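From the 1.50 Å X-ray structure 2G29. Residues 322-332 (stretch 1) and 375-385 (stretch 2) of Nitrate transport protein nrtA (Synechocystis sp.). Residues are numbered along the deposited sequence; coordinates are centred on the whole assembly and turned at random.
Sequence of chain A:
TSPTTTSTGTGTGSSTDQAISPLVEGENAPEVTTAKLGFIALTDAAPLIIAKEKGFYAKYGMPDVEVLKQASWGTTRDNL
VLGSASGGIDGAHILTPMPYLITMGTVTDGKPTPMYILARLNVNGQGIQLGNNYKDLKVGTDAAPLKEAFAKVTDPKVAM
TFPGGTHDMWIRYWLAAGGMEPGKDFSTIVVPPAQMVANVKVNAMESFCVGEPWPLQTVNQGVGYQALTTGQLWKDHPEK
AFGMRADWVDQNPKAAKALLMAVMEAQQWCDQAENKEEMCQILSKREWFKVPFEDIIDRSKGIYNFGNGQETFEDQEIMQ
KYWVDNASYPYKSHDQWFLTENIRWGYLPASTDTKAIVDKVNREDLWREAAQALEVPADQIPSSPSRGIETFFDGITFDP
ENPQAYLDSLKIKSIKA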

# COMPACT_ATOMS: atom_id res chain seq x y z
N TYR A 322 -8.82 4.71 -6.42
CA TYR A 322 -7.65 5.31 -7.06
C TYR A 322 -7.85 6.78 -7.36
O TYR A 322 -6.92 7.45 -7.74
CB TYR A 322 -7.31 4.59 -8.39
CG TYR A 322 -7.27 3.09 -8.26
CD1 TYR A 322 -8.26 2.29 -8.85
CD2 TYR A 322 -6.30 2.45 -7.47
CE1 TYR A 322 -8.31 0.91 -8.64
CE2 TYR A 322 -6.34 1.08 -7.27
CZ TYR A 322 -7.34 0.32 -7.85
OH TYR A 322 -7.43 -1.04 -7.61
N TRP A 323 -9.07 7.29 -7.21
CA TRP A 323 -9.31 8.68 -7.54
C TRP A 323 -10.42 9.31 -6.71
O TRP A 323 -10.24 10.39 -6.17
CB TRP A 323 -9.64 8.80 -9.02
CG TRP A 323 -9.59 10.21 -9.48
CD1 TRP A 323 -10.66 11.04 -9.77
CD2 TRP A 323 -8.42 10.97 -9.74
NE1 TRP A 323 -10.21 12.26 -10.20
CE2 TRP A 323 -8.84 12.25 -10.18
CE3 TRP A 323 -7.06 10.70 -9.63
CZ2 TRP A 323 -7.94 13.23 -10.53
CZ3 TRP A 323 -6.17 11.67 -9.96
CH2 TRP A 323 -6.60 12.93 -10.40
N VAL A 324 -11.57 8.63 -6.59
CA VAL A 324 -12.68 9.18 -5.80
C VAL A 324 -12.26 9.42 -4.35
O VAL A 324 -11.35 8.75 -3.83
CB VAL A 324 -13.94 8.24 -5.83
CG1 VAL A 324 -13.65 6.95 -5.11
CG2 VAL A 324 -15.15 8.92 -5.20
N ASP A 325 -12.90 10.39 -3.69
CA ASP A 325 -12.60 10.71 -2.31
C ASP A 325 -11.14 11.13 -2.13
O ASP A 325 -10.50 10.78 -1.14
CB ASP A 325 -12.97 9.52 -1.39
CG ASP A 325 -14.44 9.13 -1.52
OD1 ASP A 325 -15.29 10.05 -1.57
OD2 ASP A 325 -14.76 7.92 -1.59
N ASN A 326 -10.62 11.89 -3.11
CA ASN A 326 -9.25 12.42 -3.07
C ASN A 326 -8.18 11.36 -2.89
O ASN A 326 -7.06 11.65 -2.45
CB ASN A 326 -9.12 13.45 -1.95
CG ASN A 326 -10.17 14.56 -2.05
OD1 ASN A 326 -10.95 14.77 -1.13
ND2 ASN A 326 -10.17 15.26 -3.17
N ALA A 327 -8.49 10.12 -3.25
CA ALA A 327 -7.55 9.00 -3.08
C ALA A 327 -6.11 9.19 -3.56
O ALA A 327 -5.16 8.71 -2.93
CB ALA A 327 -8.12 7.76 -3.75
N SER A 328 -5.95 9.85 -4.70
CA SER A 328 -4.65 10.06 -5.29
C SER A 328 -3.84 11.17 -4.61
O SER A 328 -2.62 11.15 -4.61
CB SER A 328 -4.85 10.38 -6.77
OG SER A 328 -3.64 10.63 -7.40
N TYR A 329 -4.51 12.14 -4.00
CA TYR A 329 -3.77 13.24 -3.37
C TYR A 329 -2.97 12.69 -2.18
O TYR A 329 -3.54 12.12 -1.27
CB TYR A 329 -4.73 14.33 -2.92
CG TYR A 329 -4.00 15.49 -2.28
CD1 TYR A 329 -3.27 16.39 -3.04
CD2 TYR A 329 -4.02 15.66 -0.90
CE1 TYR A 329 -2.56 17.43 -2.45
CE2 TYR A 329 -3.32 16.70 -0.28
CZ TYR A 329 -2.59 17.58 -1.06
OH TYR A 329 -1.94 18.61 -0.42
N PRO A 330 -1.64 12.87 -2.19
CA PRO A 330 -0.80 12.35 -1.10
C PRO A 330 -0.76 13.26 0.11
O PRO A 330 0.08 14.12 0.25
CB PRO A 330 0.56 12.20 -1.77
CG PRO A 330 0.61 13.40 -2.72
CD PRO A 330 -0.84 13.50 -3.25
N TYR A 331 -1.75 13.07 0.98
CA TYR A 331 -1.83 13.89 2.18
C TYR A 331 -0.58 13.73 3.05
O TYR A 331 -0.16 12.61 3.39
CB TYR A 331 -3.06 13.51 3.02
CG TYR A 331 -4.40 13.93 2.45
CD1 TYR A 331 -5.17 13.04 1.74
CD2 TYR A 331 -4.88 15.24 2.64
CE1 TYR A 331 -6.41 13.40 1.23
CE2 TYR A 331 -6.12 15.60 2.13
CZ TYR A 331 -6.87 14.69 1.43
OH TYR A 331 -8.14 15.03 0.96
N LYS A 332 0.01 14.86 3.42
CA LYS A 332 1.16 14.84 4.33
C LYS A 332 0.75 14.29 5.71
O LYS A 332 1.56 13.65 6.37
CB LYS A 332 1.74 16.25 4.48
CG LYS A 332 2.53 16.75 3.27
CD LYS A 332 3.04 18.15 3.48
CE LYS A 332 4.02 18.51 2.40
NZ LYS A 332 4.60 19.89 2.65
N GLU A 375 -7.44 18.55 -15.88
CA GLU A 375 -8.60 19.26 -15.32
C GLU A 375 -8.60 18.99 -13.81
O GLU A 375 -8.15 19.80 -13.02
CB GLU A 375 -9.90 18.76 -15.93
CG GLU A 375 -10.83 19.85 -16.42
CD GLU A 375 -12.04 19.30 -17.13
OE1 GLU A 375 -12.98 18.84 -16.44
OE2 GLU A 375 -12.04 19.30 -18.39
N VAL A 376 -9.13 17.84 -13.44
CA VAL A 376 -9.20 17.45 -12.04
C VAL A 376 -10.02 18.43 -11.22
O VAL A 376 -9.70 18.68 -10.05
CB VAL A 376 -7.82 17.38 -11.43
CG1 VAL A 376 -7.90 16.75 -10.05
CG2 VAL A 376 -6.90 16.59 -12.34
N PRO A 377 -11.10 18.96 -11.79
CA PRO A 377 -12.01 19.92 -11.15
C PRO A 377 -11.53 20.42 -9.77
O PRO A 377 -11.06 19.66 -8.93
CB PRO A 377 -13.33 19.15 -11.10
CG PRO A 377 -13.23 18.14 -12.29
CD PRO A 377 -11.82 18.22 -12.85
N ALA A 378 -11.66 21.72 -9.54
CA ALA A 378 -11.22 22.32 -8.29
C ALA A 378 -11.61 21.61 -7.00
O ALA A 378 -10.81 21.53 -6.06
CB ALA A 378 -11.69 23.77 -8.23
N ASP A 379 -12.83 21.09 -6.94
CA ASP A 379 -13.28 20.45 -5.72
C ASP A 379 -12.63 19.10 -5.48
O ASP A 379 -12.82 18.50 -4.42
CB ASP A 379 -14.81 20.33 -5.74
CG ASP A 379 -15.30 19.23 -6.63
OD1 ASP A 379 -14.69 18.99 -7.71
OD2 ASP A 379 -16.31 18.60 -6.26
N GLN A 380 -11.88 18.63 -6.47
CA GLN A 380 -11.18 17.35 -6.36
C GLN A 380 -9.71 17.56 -5.99
O GLN A 380 -8.95 16.61 -5.90
CB GLN A 380 -11.28 16.59 -7.69
CG GLN A 380 -12.64 15.93 -7.90
CD GLN A 380 -12.77 15.28 -9.26
OE1 GLN A 380 -11.80 14.74 -9.80
NE2 GLN A 380 -13.97 15.32 -9.82
N ILE A 381 -9.32 18.82 -5.81
CA ILE A 381 -7.95 19.16 -5.41
C ILE A 381 -8.02 19.71 -3.98
O ILE A 381 -8.48 20.83 -3.75
CB ILE A 381 -7.34 20.24 -6.33
CG1 ILE A 381 -7.17 19.67 -7.74
CG2 ILE A 381 -5.98 20.71 -5.76
CD1 ILE A 381 -6.67 20.67 -8.76
N PRO A 382 -7.56 18.92 -2.99
CA PRO A 382 -7.59 19.34 -1.59
C PRO A 382 -6.92 20.69 -1.33
O PRO A 382 -5.86 20.99 -1.90
CB PRO A 382 -6.86 18.21 -0.87
CG PRO A 382 -7.18 17.00 -1.73
CD PRO A 382 -6.99 17.56 -3.12
N SER A 383 -7.54 21.47 -0.45
CA SER A 383 -7.08 22.81 -0.05
C SER A 383 -6.01 22.75 1.02
O SER A 383 -5.38 23.76 1.32
CB SER A 383 -8.25 23.65 0.48
OG SER A 383 -9.08 24.07 -0.59
N SER A 384 -5.84 21.58 1.63
CA SER A 384 -4.81 21.48 2.66
C SER A 384 -4.13 20.12 2.61
O SER A 384 -4.72 19.14 2.19
CB SER A 384 -5.42 21.67 4.05
OG SER A 384 -6.18 20.57 4.45
N PRO A 385 -2.87 20.05 3.05
CA PRO A 385 -2.12 18.80 3.05
C PRO A 385 -2.54 17.86 4.16
O PRO A 385 -1.98 16.79 4.29
CB PRO A 385 -0.66 19.25 3.19
CG PRO A 385 -0.69 20.66 2.72
CD PRO A 385 -1.98 21.18 3.32
O HOH W 1 -9.63 14.07 -5.97
O HOH W 2 -10.69 17.77 -2.97
O HOH W 3 -3.44 21.11 -0.51

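Stretch 2 runs alongside stretch 1 in the same sequence direction, and the contact buries 524 Å² in total. Neither stretch contributes a strand. The CA atoms of Asn 326 and Gln 380 lie 6.2 Å apart, and those of Tyr 331 and Pro 385 lie 5.0 Å apart.

Val 376 makes the first contact. Its CG1 lies 3.6 Å from CZ2 of Trp 323, an apolar pairing with the indole. Pro 377 leads into a short 3-10 segment, residues 378-380. Here the Asp 379 carbonyl is reached through water: water 2 donates to Asp 379 O and accepts from Asn 326 ND2.

Gln 380 is the polar centre of this end. Its OE1 accepts a hydrogen bond from Trp 323 NE1 at 3.0 Å, and the oxygen sits at the ring edge, near the plane, where the indole N-H points. Its backbone O receives a weak hydrogen bond from Asn 326 ND2 at 3.3 Å. Water 1 also bridges these two atoms. One amide nitrogen thus serves two waters and a carbonyl.

Ile 381 points its CB away from stretch 1. Pro 382 points toward it. Pro 382 CG lies over one face of the Tyr 329 ring, 3.9 Å from CG to the ring centroid, in a CH-pi contact: a slightly polarised C-H meets the ring's electron cloud. The same CG is 3.5 Å from Tyr 331 OH, so one proline packs against two tyrosines. Water 3 donates to both Pro 382 O and Tyr 329 OH.

Ser 383 makes no contact with stretch 1. Ser 384 meets the tyrosines through its backbone, with O 3.7 Å from Tyr 329 CE2. Pro 385 CA lies 3.5 Å from Tyr 329 OH, at the ring edge. Pro 385 O accepts a weak hydrogen bond from Lys 332 N at 2.9 Å, just after the N-cap residue Tyr 331.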